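Local coordinates for trypsin-resistant surface T6 protein (Streptococcus pyogenes serotype M6, PDB 4P0D) that probably forms the backbone shaft of the cell-wall-anchored pilus as the repeating T6 pilin subunit on this Gram-positive bacterium, at residues 200-214 / 252-266. The protein carries 1 engineered substitution. Numbering follows the deposited sequence.
Sequences EGLTFNFNSLTVEWK and LESISPNISYKAVVN
The carboxamide nitrogen ND2 of N266 is gripped twice, giving one hydrogen bond to E200 O (2.9 Å) and another to T203 OG1 (2.9 Å), both acceptors near the amide plane. Asparagine suits this place just past strand 258-265 because a single NH2 ties backbone and side chain together, while its OD1 turns to the backbone N of K268. The strand that ends here pairs antiparallel with 202-205 and 209-213 in the Ig-like, Cna-B-like middle domain of the pilin, and strand 171-179 flanks its other edge.

Between the two runs the partner chain turns a corner through overlapping type I turns, N205-S208 and F206-L209. S208 bridges it with a small hydroxyl that donates to N205 O and accepts from K262 N (2.8 Å); chi1 of 71° folds OG back over its own main chain, within reach of both.

Apolar residues fill one face, where F204 CE1 meets Y261 CD2 at 3.7 Å, the rings set obliquely with planes 69° apart, and L209 CD1 rests on I259 CG2. Tyrosine fits by packing its ring here while its hydroxyl bonds D196.

On the polar face E212 and N258 exchange backbone hydrogen bonds. The buried indole of W213 has one N-H to satisfy, and NE1 shares it between a bent bond to L252 O (3.0 Å, 136°) and a weaker one to I255 O. K214 CG lies 3.6 Å above the centre of that ring, and its NZ, also paired with E229, forms a salt bridge with E253 OE1 at 2.8 Å.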
# COMPACT_ATOMS: atom_id res chain seq x y z
N GLU A 200 0.51 3.74 -13.20
CA GLU A 200 -0.17 3.55 -14.48
C GLU A 200 0.44 2.46 -15.35
O GLU A 200 -0.25 1.94 -16.20
CB GLU A 200 -0.36 4.86 -15.26
CG GLU A 200 0.91 5.51 -15.77
CD GLU A 200 0.66 6.56 -16.85
OE1 GLU A 200 1.65 7.13 -17.34
OE2 GLU A 200 -0.51 6.80 -17.25
N GLY A 201 1.70 2.11 -15.13
CA GLY A 201 2.38 1.07 -15.90
C GLY A 201 2.03 -0.36 -15.50
O GLY A 201 2.60 -1.32 -16.03
N LEU A 202 1.12 -0.50 -14.53
CA LEU A 202 0.62 -1.79 -14.09
C LEU A 202 -0.88 -1.76 -14.25
O LEU A 202 -1.50 -0.76 -13.91
CB LEU A 202 0.98 -1.99 -12.62
CG LEU A 202 2.49 -1.93 -12.32
CD1 LEU A 202 2.79 -1.53 -10.89
CD2 LEU A 202 3.12 -3.27 -12.67
N THR A 203 -1.48 -2.81 -14.78
CA THR A 203 -2.91 -2.86 -14.96
C THR A 203 -3.47 -3.82 -13.90
O THR A 203 -3.24 -5.03 -13.96
CB THR A 203 -3.29 -3.29 -16.39
OG1 THR A 203 -2.67 -2.41 -17.34
CG2 THR A 203 -4.82 -3.26 -16.59
N PHE A 204 -4.16 -3.25 -12.92
CA PHE A 204 -4.75 -4.00 -11.81
C PHE A 204 -5.85 -4.91 -12.29
O PHE A 204 -6.65 -4.49 -13.12
CB PHE A 204 -5.34 -3.01 -10.80
CG PHE A 204 -6.09 -3.67 -9.68
CD1 PHE A 204 -5.42 -4.42 -8.72
CD2 PHE A 204 -7.47 -3.52 -9.57
CE1 PHE A 204 -6.11 -5.03 -7.69
CE2 PHE A 204 -8.16 -4.11 -8.52
CZ PHE A 204 -7.49 -4.87 -7.58
N ASN A 205 -5.89 -6.14 -11.78
CA ASN A 205 -6.95 -7.09 -12.11
C ASN A 205 -7.84 -7.32 -10.90
O ASN A 205 -7.52 -8.11 -10.01
CB ASN A 205 -6.36 -8.44 -12.57
CG ASN A 205 -7.43 -9.41 -13.10
OD1 ASN A 205 -8.62 -9.28 -12.80
ND2 ASN A 205 -7.01 -10.36 -13.90
N PHE A 206 -8.99 -6.64 -10.89
CA PHE A 206 -9.91 -6.75 -9.75
C PHE A 206 -10.41 -8.17 -9.55
O PHE A 206 -10.53 -8.63 -8.43
CB PHE A 206 -11.08 -5.79 -9.93
CG PHE A 206 -12.04 -5.81 -8.79
CD1 PHE A 206 -11.67 -5.34 -7.54
CD2 PHE A 206 -13.33 -6.32 -8.95
CE1 PHE A 206 -12.56 -5.33 -6.48
CE2 PHE A 206 -14.22 -6.34 -7.89
CZ PHE A 206 -13.84 -5.84 -6.65
N ASN A 207 -10.68 -8.86 -10.65
CA ASN A 207 -11.10 -10.25 -10.63
C ASN A 207 -10.09 -11.20 -9.97
O ASN A 207 -10.47 -12.27 -9.54
CB ASN A 207 -11.43 -10.74 -12.06
N SER A 208 -8.81 -10.80 -9.90
CA SER A 208 -7.79 -11.59 -9.22
C SER A 208 -7.81 -11.43 -7.70
O SER A 208 -7.11 -12.13 -7.03
CB SER A 208 -6.39 -11.23 -9.71
OG SER A 208 -6.00 -9.94 -9.24
N LEU A 209 -8.59 -10.50 -7.18
CA LEU A 209 -8.57 -10.18 -5.74
C LEU A 209 -9.06 -11.36 -4.93
O LEU A 209 -10.14 -11.90 -5.17
CB LEU A 209 -9.43 -8.94 -5.44
CG LEU A 209 -9.48 -8.39 -4.01
CD1 LEU A 209 -8.12 -7.85 -3.58
CD2 LEU A 209 -10.55 -7.30 -3.90
N THR A 210 -8.25 -11.79 -3.97
CA THR A 210 -8.64 -12.87 -3.09
C THR A 210 -8.43 -12.45 -1.66
O THR A 210 -7.63 -11.58 -1.34
CB THR A 210 -7.86 -14.16 -3.38
OG1 THR A 210 -6.52 -14.03 -2.89
CG2 THR A 210 -7.81 -14.45 -4.86
N VAL A 211 -9.18 -13.08 -0.78
CA VAL A 211 -9.10 -12.79 0.64
C VAL A 211 -9.12 -14.15 1.34
O VAL A 211 -9.99 -14.97 1.07
CB VAL A 211 -10.31 -11.93 1.09
CG1 VAL A 211 -10.35 -11.81 2.59
CG2 VAL A 211 -10.27 -10.54 0.46
N GLU A 212 -8.13 -14.40 2.20
CA GLU A 212 -8.12 -15.57 3.07
C GLU A 212 -8.32 -15.05 4.49
O GLU A 212 -7.80 -14.01 4.86
CB GLU A 212 -6.81 -16.36 2.96
CG GLU A 212 -6.56 -17.44 4.02
CD GLU A 212 -5.65 -16.99 5.17
OE1 GLU A 212 -4.50 -16.59 4.86
OE2 GLU A 212 -6.07 -17.04 6.37
N TRP A 213 -9.11 -15.78 5.27
CA TRP A 213 -9.38 -15.44 6.66
C TRP A 213 -9.63 -16.75 7.40
O TRP A 213 -10.39 -17.60 6.94
CB TRP A 213 -10.59 -14.52 6.75
CG TRP A 213 -11.02 -14.17 8.17
CD1 TRP A 213 -10.38 -13.35 9.04
CD2 TRP A 213 -12.17 -14.65 8.83
NE1 TRP A 213 -11.08 -13.29 10.23
CE2 TRP A 213 -12.19 -14.08 10.12
CE3 TRP A 213 -13.22 -15.49 8.46
CZ2 TRP A 213 -13.21 -14.34 11.04
CZ3 TRP A 213 -14.21 -15.76 9.36
CH2 TRP A 213 -14.21 -15.17 10.64
N LYS A 214 -8.97 -16.91 8.54
CA LYS A 214 -9.00 -18.15 9.32
C LYS A 214 -8.65 -19.39 8.49
O LYS A 214 -9.20 -20.45 8.71
CB LYS A 214 -10.39 -18.33 9.97
CG LYS A 214 -10.66 -17.31 11.06
CD LYS A 214 -11.62 -17.84 12.12
CE LYS A 214 -12.90 -18.36 11.51
NZ LYS A 214 -14.03 -18.31 12.48
N LEU A 252 -14.48 -10.22 12.19
CA LEU A 252 -13.11 -10.75 12.04
C LEU A 252 -12.65 -11.61 13.21
O LEU A 252 -11.68 -12.37 13.07
CB LEU A 252 -12.12 -9.62 11.78
CG LEU A 252 -12.36 -8.76 10.54
CD1 LEU A 252 -11.22 -7.75 10.36
CD2 LEU A 252 -12.53 -9.60 9.28
N GLU A 253 -13.33 -11.52 14.36
CA GLU A 253 -12.96 -12.31 15.54
C GLU A 253 -11.47 -12.11 15.89
O GLU A 253 -10.78 -13.06 16.22
CB GLU A 253 -13.25 -13.82 15.32
CG GLU A 253 -14.71 -14.16 15.08
CD GLU A 253 -14.93 -15.54 14.51
OE1 GLU A 253 -14.04 -16.43 14.56
OE2 GLU A 253 -16.04 -15.74 13.99
N SER A 254 -11.00 -10.88 15.76
CA SER A 254 -9.60 -10.52 16.04
C SER A 254 -8.54 -11.31 15.25
O SER A 254 -7.40 -11.44 15.68
CB SER A 254 -9.31 -10.64 17.55
OG SER A 254 -10.34 -10.03 18.31
N ILE A 255 -8.92 -11.84 14.08
CA ILE A 255 -7.98 -12.54 13.20
C ILE A 255 -7.91 -11.73 11.90
O ILE A 255 -8.94 -11.42 11.31
CB ILE A 255 -8.45 -13.99 12.95
CG1 ILE A 255 -8.26 -14.82 14.23
CG2 ILE A 255 -7.70 -14.66 11.80
CD1 ILE A 255 -9.13 -16.07 14.28
N SER A 256 -6.70 -11.37 11.47
CA SER A 256 -6.55 -10.52 10.27
C SER A 256 -6.70 -11.33 9.00
O SER A 256 -6.08 -12.37 8.88
CB SER A 256 -5.17 -9.87 10.19
OG SER A 256 -4.95 -9.05 11.31
N PRO A 257 -7.46 -10.82 8.03
CA PRO A 257 -7.52 -11.45 6.72
C PRO A 257 -6.22 -11.20 5.96
O PRO A 257 -5.49 -10.27 6.29
CB PRO A 257 -8.68 -10.73 6.05
CG PRO A 257 -8.65 -9.37 6.65
CD PRO A 257 -8.24 -9.57 8.08
N ASN A 258 -5.93 -12.05 4.98
CA ASN A 258 -4.77 -11.91 4.12
C ASN A 258 -5.30 -11.67 2.70
O ASN A 258 -6.17 -12.40 2.22
CB ASN A 258 -3.90 -13.17 4.21
CG ASN A 258 -3.29 -13.35 5.61
OD1 ASN A 258 -2.80 -12.39 6.22
ND2 ASN A 258 -3.36 -14.57 6.13
N ILE A 259 -4.82 -10.60 2.05
CA ILE A 259 -5.36 -10.16 0.78
C ILE A 259 -4.31 -10.40 -0.31
O ILE A 259 -3.14 -10.08 -0.12
CB ILE A 259 -5.72 -8.64 0.85
CG1 ILE A 259 -6.70 -8.37 2.00
CG2 ILE A 259 -6.30 -8.13 -0.47
CD1 ILE A 259 -7.14 -6.92 2.06
N SER A 260 -4.74 -10.94 -1.45
CA SER A 260 -3.86 -11.10 -2.59
C SER A 260 -4.50 -10.53 -3.85
O SER A 260 -5.73 -10.47 -3.96
CB SER A 260 -3.49 -12.57 -2.77
OG SER A 260 -2.72 -12.93 -1.66
N TYR A 261 -3.67 -10.09 -4.78
CA TYR A 261 -4.14 -9.59 -6.07
C TYR A 261 -3.00 -9.50 -7.07
O TYR A 261 -1.84 -9.58 -6.71
CB TYR A 261 -4.84 -8.25 -5.92
CG TYR A 261 -4.14 -7.26 -5.03
CD1 TYR A 261 -4.29 -7.29 -3.65
CD2 TYR A 261 -3.32 -6.27 -5.58
CE1 TYR A 261 -3.64 -6.37 -2.83
CE2 TYR A 261 -2.67 -5.35 -4.77
CZ TYR A 261 -2.84 -5.39 -3.41
OH TYR A 261 -2.19 -4.45 -2.64
N LYS A 262 -3.36 -9.36 -8.34
CA LYS A 262 -2.38 -9.36 -9.40
C LYS A 262 -2.49 -8.13 -10.25
O LYS A 262 -3.56 -7.55 -10.36
CB LYS A 262 -2.61 -10.56 -10.28
CG LYS A 262 -2.25 -11.88 -9.63
CD LYS A 262 -2.62 -12.96 -10.62
CE LYS A 262 -2.27 -14.35 -10.15
NZ LYS A 262 -2.71 -15.26 -11.26
N ALA A 263 -1.39 -7.77 -10.89
CA ALA A 263 -1.41 -6.79 -11.94
C ALA A 263 -0.43 -7.19 -13.04
O ALA A 263 0.50 -7.96 -12.80
CB ALA A 263 -1.09 -5.41 -11.40
N VAL A 264 -0.65 -6.69 -14.25
CA VAL A 264 0.23 -7.03 -15.38
C VAL A 264 0.91 -5.78 -15.96
O VAL A 264 0.26 -4.76 -16.22
CB VAL A 264 -0.54 -7.74 -16.51
CG1 VAL A 264 -1.58 -6.81 -17.11
CG2 VAL A 264 0.42 -8.25 -17.57
N VAL A 265 2.21 -5.91 -16.21
CA VAL A 265 3.05 -4.79 -16.61
C VAL A 265 2.64 -4.43 -18.03
O VAL A 265 2.60 -5.31 -18.90
CB VAL A 265 4.56 -5.16 -16.55
CG1 VAL A 265 5.46 -4.00 -16.96
CG2 VAL A 265 4.94 -5.63 -15.16
N ASN A 266 2.26 -3.17 -18.25
CA ASN A 266 1.81 -2.70 -19.58
C ASN A 266 2.85 -1.79 -20.24
O ASN A 266 3.93 -1.57 -19.70
CB ASN A 266 0.44 -1.98 -19.46
CG ASN A 266 0.50 -0.70 -18.63
OD1 ASN A 266 1.31 0.20 -18.88
ND2 ASN A 266 -0.37 -0.61 -17.64
O HOH W 1 -5.44 -13.94 -0.22
O HOH W 2 -6.47 -15.22 8.58